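Local atomic coordinates of folylpolyglutamate synthase/dihydrofolate synthase (Thermotoga maritima, PDB entry 1O5Z), a protein that probably adds L-glutamate to dihydropteroate and to tetrahydrofolate polyglutamates, using ATP, in folate biosynthesis. Residues S331-L336 with T365-R370; D359-Y364 with N385-M390. All coordinates share one frame; numbering follows the deposited sequence.

Contact 1: residues S331-L336 with T365-R370; sequences SLVRSL and TGIFER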
# COMPACT_ATOMS: atom_id res chain seq x y z
N SER A 331 9.73 -7.30 -11.89
CA SER A 331 8.26 -7.38 -11.94
C SER A 331 7.64 -6.32 -12.83
O SER A 331 6.63 -6.56 -13.49
CB SER A 331 7.64 -7.17 -10.56
OG SER A 331 7.95 -8.26 -9.76
N LEU A 332 8.22 -5.13 -12.78
CA LEU A 332 7.72 -4.06 -13.59
C LEU A 332 7.79 -4.48 -15.04
O LEU A 332 6.84 -4.34 -15.76
CB LEU A 332 8.54 -2.77 -13.34
CG LEU A 332 8.16 -1.63 -14.28
CD1 LEU A 332 6.67 -1.34 -14.08
CD2 LEU A 332 8.98 -0.41 -14.02
N VAL A 333 8.93 -5.03 -15.44
CA VAL A 333 9.20 -5.33 -16.82
C VAL A 333 8.28 -6.41 -17.32
O VAL A 333 7.88 -6.39 -18.47
CB VAL A 333 10.66 -5.81 -16.98
CG1 VAL A 333 10.88 -6.49 -18.33
CG2 VAL A 333 11.65 -4.66 -16.77
N ARG A 334 8.00 -7.38 -16.46
CA ARG A 334 7.02 -8.42 -16.72
C ARG A 334 5.66 -7.82 -16.99
O ARG A 334 4.98 -8.17 -17.94
CB ARG A 334 6.87 -9.33 -15.50
CG ARG A 334 8.11 -10.10 -15.19
CD ARG A 334 7.86 -11.45 -14.53
NE ARG A 334 9.05 -12.29 -14.70
CZ ARG A 334 10.10 -12.32 -13.88
NH1 ARG A 334 10.10 -11.57 -12.77
NH2 ARG A 334 11.14 -13.11 -14.15
N SER A 335 5.25 -6.94 -16.11
CA SER A 335 4.00 -6.21 -16.28
C SER A 335 3.95 -5.37 -17.57
O SER A 335 2.96 -5.39 -18.29
CB SER A 335 3.74 -5.37 -15.03
OG SER A 335 3.33 -6.25 -13.99
N LEU A 336 5.03 -4.65 -17.86
CA LEU A 336 5.20 -3.96 -19.14
C LEU A 336 5.06 -4.82 -20.37
O LEU A 336 4.53 -4.37 -21.37
CB LEU A 336 6.55 -3.27 -19.22
CG LEU A 336 6.69 -2.08 -18.32
CD1 LEU A 336 8.11 -1.75 -18.23
CD2 LEU A 336 5.88 -0.89 -18.86
N THR A 365 17.21 -3.16 -19.66
CA THR A 365 17.88 -3.20 -20.94
C THR A 365 16.96 -3.81 -21.99
O THR A 365 16.19 -4.71 -21.69
CB THR A 365 19.28 -3.96 -20.86
OG1 THR A 365 19.14 -5.37 -20.53
CG2 THR A 365 20.16 -3.35 -19.76
N GLY A 366 17.03 -3.31 -23.21
CA GLY A 366 16.32 -3.93 -24.32
C GLY A 366 14.84 -3.63 -24.37
O GLY A 366 14.12 -4.25 -25.13
N ILE A 367 14.37 -2.66 -23.57
CA ILE A 367 12.92 -2.37 -23.49
C ILE A 367 12.55 -1.00 -23.98
O ILE A 367 11.51 -0.82 -24.60
CB ILE A 367 12.42 -2.53 -22.03
CG1 ILE A 367 12.46 -3.99 -21.61
CG2 ILE A 367 10.98 -2.06 -21.86
CD1 ILE A 367 12.25 -4.13 -20.16
N PHE A 368 13.38 -0.01 -23.70
CA PHE A 368 13.00 1.38 -23.90
C PHE A 368 13.63 1.94 -25.15
O PHE A 368 14.76 1.60 -25.50
CB PHE A 368 13.36 2.19 -22.68
CG PHE A 368 12.61 1.77 -21.50
CD1 PHE A 368 11.32 2.21 -21.30
CD2 PHE A 368 13.15 0.85 -20.61
CE1 PHE A 368 10.61 1.80 -20.20
CE2 PHE A 368 12.42 0.43 -19.51
CZ PHE A 368 11.16 0.91 -19.32
N GLU A 369 12.87 2.78 -25.81
CA GLU A 369 13.33 3.47 -26.95
C GLU A 369 14.15 4.67 -26.47
O GLU A 369 14.88 5.24 -27.22
CB GLU A 369 12.11 3.98 -27.68
CG GLU A 369 12.23 4.05 -29.17
CD GLU A 369 12.15 2.70 -29.77
OE1 GLU A 369 12.56 2.58 -30.94
OE2 GLU A 369 11.68 1.78 -29.06
N ARG A 370 13.99 5.07 -25.23
CA ARG A 370 14.59 6.29 -24.75
C ARG A 370 14.70 6.22 -23.25
O ARG A 370 13.75 5.78 -22.57
CB ARG A 370 13.72 7.48 -25.15
CG ARG A 370 14.28 8.83 -24.78
CD ARG A 370 13.38 9.95 -25.21
NE ARG A 370 13.88 11.25 -24.75
CZ ARG A 370 13.13 12.32 -24.65
NH1 ARG A 370 11.84 12.25 -24.92
NH2 ARG A 370 13.64 13.46 -24.22
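In the C-terminal glutamate ligase domain, V333 and L336 on helix 326-339 touch I367 and F368 of the loop that leads from helix 357-361 into strand 370-373. The meeting is apolar and small, burying 148 Å² in all. Its tightest point is I367 CD1, which presses into the fork of V333 at 3.3 Å from CG1 and 3.5 Å from CG2. Both separations are shorter than usual carbon contact, so the fit here is close. I367 reaches this place because its chain is extended beyond CG1 (chi2 169°), carrying the delta methyl out toward the helix, where the two side chains meet at a slant. Its other branch does a different job: I367 CG2 lies 3.7 Å above the plane of the F368 ring, displaced from the ring centre to its periphery, and covers part of one face. The helix belongs to the beta-alpha-beta crossover from strand 316-320 to strand 345-349, a connection that passes strand 414-418 lying between them in the mostly parallel sheet. Accordingly L336 and F368 both rest on L345 and V416 of that sheet, with F368 reaching L347 as well. One turn along the helix from V333, L336 brings CD1 to 4.2 Å from F368 CZ, a looser touch in which the two side chains run nearly perpendicular and the methyl approaches the ring obliquely. Beyond F368 the chain takes up its place in the sheet, E369 and R370 forming backbone hydrogen bonds with L345 and L347, while the R370 guanidinium makes a salt bridge to E399.

Contact 2: residues D359-Y364 with N385-M390; sequences DILRKY and NSLVDM. With SO4 (sulfate ion), chain E.
L361 supplies one methyl, CD1, to both L387 and M390, and these touches join helix 357-361 to helix 384-394. The nearest approach is L361 CD1 to M390 CB at 3.7 Å, with the carbonyl carbon of M390 only slightly farther away, so the methyl sits against the root of the methionine. The two side chains are set roughly at right angles. The bend of M390 at chi3 (-87°) goes with a side chain that touches R357 and E358, its SD staying 4.3 Å from L361 CD1. A second touch, L361 CD1 to L387 CD1 at 4.1 Å, comes from L387, about one turn before M390 on helix 384-394. Here L387 holds CG anti to its own nitrogen (chi1 177°), which brings the end of its side chain closer to L361 than the direction of its beta carbon would suggest. F394, a turn beyond M390, also packs on L361, and L387 also touches I351. The closest CA atoms, those of L361 and M390, are 8.0 Å apart.

Away from this leucine the contact opens out. R362 and D389 project into exposed surroundings; R362 has a long, weak ion pair with E358. Near the start of helix 384-394, N385 ND2 donates to sulfate O2 at 3.1 Å and, weakly, to sulfate O3 at 3.3 Å, while the backbone N of M384 also binds the ion, which is probably from the crystallisation liquor. The pair of helices comes from successive beta-alpha-beta units, 345-349 to 370-373 and 370-373 to 399-400, which lay neighbouring helices side by side on one face of a Rossmann-like sheet.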
# COMPACT_ATOMS: atom_id res chain seq x y z
N ASP A 359 21.99 -3.34 -10.44
CA ASP A 359 21.15 -4.49 -10.62
C ASP A 359 19.73 -4.04 -10.98
O ASP A 359 19.01 -4.75 -11.64
CB ASP A 359 21.19 -5.43 -9.39
CG ASP A 359 22.57 -6.13 -9.19
OD1 ASP A 359 23.62 -5.60 -9.64
OD2 ASP A 359 22.71 -7.22 -8.58
N ILE A 360 19.31 -2.84 -10.58
CA ILE A 360 18.01 -2.31 -11.06
C ILE A 360 18.05 -1.94 -12.54
O ILE A 360 17.16 -2.33 -13.30
CB ILE A 360 17.53 -1.07 -10.23
CG1 ILE A 360 17.18 -1.45 -8.79
CG2 ILE A 360 16.33 -0.37 -10.91
CD1 ILE A 360 17.16 -0.23 -7.85
N LEU A 361 19.05 -1.16 -12.93
CA LEU A 361 19.17 -0.64 -14.32
C LEU A 361 19.23 -1.76 -15.36
O LEU A 361 18.70 -1.66 -16.46
CB LEU A 361 20.42 0.26 -14.47
CG LEU A 361 20.39 1.60 -13.74
CD1 LEU A 361 21.76 2.31 -13.68
CD2 LEU A 361 19.38 2.48 -14.40
N ARG A 362 19.88 -2.83 -14.96
CA ARG A 362 20.06 -3.98 -15.80
C ARG A 362 18.78 -4.67 -16.18
O ARG A 362 18.73 -5.35 -17.19
CB ARG A 362 20.91 -4.97 -15.06
CG ARG A 362 22.35 -4.51 -14.83
CD ARG A 362 23.14 -5.40 -13.89
NE ARG A 362 23.95 -6.38 -14.59
CZ ARG A 362 25.20 -6.18 -14.99
NH1 ARG A 362 25.82 -5.02 -14.76
NH2 ARG A 362 25.85 -7.12 -15.62
N LYS A 363 17.75 -4.53 -15.35
CA LYS A 363 16.44 -5.13 -15.66
C LYS A 363 15.83 -4.49 -16.91
O LYS A 363 15.10 -5.14 -17.67
CB LYS A 363 15.49 -5.00 -14.46
CG LYS A 363 15.99 -5.66 -13.16
CD LYS A 363 16.53 -7.08 -13.38
CE LYS A 363 17.01 -7.68 -12.06
NZ LYS A 363 17.41 -9.08 -12.18
N TYR A 364 16.18 -3.23 -17.11
CA TYR A 364 15.53 -2.39 -18.10
C TYR A 364 16.19 -2.34 -19.45
O TYR A 364 15.74 -1.58 -20.33
CB TYR A 364 15.41 -0.97 -17.55
CG TYR A 364 14.55 -0.93 -16.34
CD1 TYR A 364 14.96 -0.28 -15.20
CD2 TYR A 364 13.32 -1.58 -16.33
CE1 TYR A 364 14.20 -0.26 -14.09
CE2 TYR A 364 12.54 -1.57 -15.20
CZ TYR A 364 12.98 -0.90 -14.08
OH TYR A 364 12.20 -0.85 -12.95
N ASN A 385 26.02 11.53 -10.33
CA ASN A 385 27.12 11.34 -11.24
C ASN A 385 27.34 9.86 -11.61
O ASN A 385 27.42 9.51 -12.79
CB ASN A 385 28.40 11.92 -10.62
CG ASN A 385 28.12 12.85 -9.41
OD1 ASN A 385 28.83 12.78 -8.39
ND2 ASN A 385 27.07 13.70 -9.51
N SER A 386 27.43 9.00 -10.60
CA SER A 386 27.72 7.59 -10.84
C SER A 386 26.47 6.86 -11.30
O SER A 386 26.60 5.88 -12.02
CB SER A 386 28.39 6.91 -9.62
OG SER A 386 27.58 7.05 -8.47
N LEU A 387 25.30 7.34 -10.92
CA LEU A 387 24.04 6.82 -11.46
C LEU A 387 24.00 6.90 -12.96
O LEU A 387 23.66 5.92 -13.65
CB LEU A 387 22.83 7.58 -10.91
CG LEU A 387 21.45 7.16 -11.47
CD1 LEU A 387 21.17 5.65 -11.33
CD2 LEU A 387 20.28 7.95 -10.85
N VAL A 388 24.29 8.08 -13.47
CA VAL A 388 24.31 8.35 -14.90
C VAL A 388 25.37 7.49 -15.61
O VAL A 388 25.14 6.98 -16.70
CB VAL A 388 24.61 9.88 -15.16
CG1 VAL A 388 24.89 10.15 -16.62
CG2 VAL A 388 23.47 10.72 -14.72
N ASP A 389 26.55 7.39 -15.01
CA ASP A 389 27.63 6.59 -15.57
C ASP A 389 27.24 5.13 -15.71
O ASP A 389 27.51 4.49 -16.73
CB ASP A 389 28.86 6.65 -14.67
CG ASP A 389 29.64 7.95 -14.78
OD1 ASP A 389 29.31 8.80 -15.63
OD2 ASP A 389 30.60 8.21 -14.03
N MET A 390 26.64 4.61 -14.65
CA MET A 390 26.10 3.27 -14.65
C MET A 390 25.09 3.06 -15.75
O MET A 390 25.18 2.09 -16.46
CB MET A 390 25.41 3.00 -13.34
CG MET A 390 26.20 2.15 -12.38
SD MET A 390 25.10 1.78 -10.99
CE MET A 390 25.41 3.24 -9.95
S SO4 E . 25.30 14.57 -6.41
O1 SO4 E . 24.21 13.70 -6.87
O2 SO4 E . 25.54 15.48 -7.54
O3 SO4 E . 26.51 13.76 -6.28
O4 SO4 E . 24.88 15.14 -5.11

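Both contacts are apolar and largely buried, and together they link three helices, successive among the helices of this domain, on one face of the same six-stranded sheet: helix 326-339, helix 357-361 with its following loop, and helix 384-394. Contact 1 lies against the sheet itself and includes an aromatic ring, whereas contact 2 joins helix to helix with aliphatic groups and a methionine, and its margin carries charged residues and a bound sulfate. Y364 bridges the two: its ring packs on V333, with CD2 3.5 Å from V333 CG2, and its OH lies 3.4 Å from L332 CD2. Segments 359-364 and 365-370 are consecutive, making one continuous run of chain that serves both contacts.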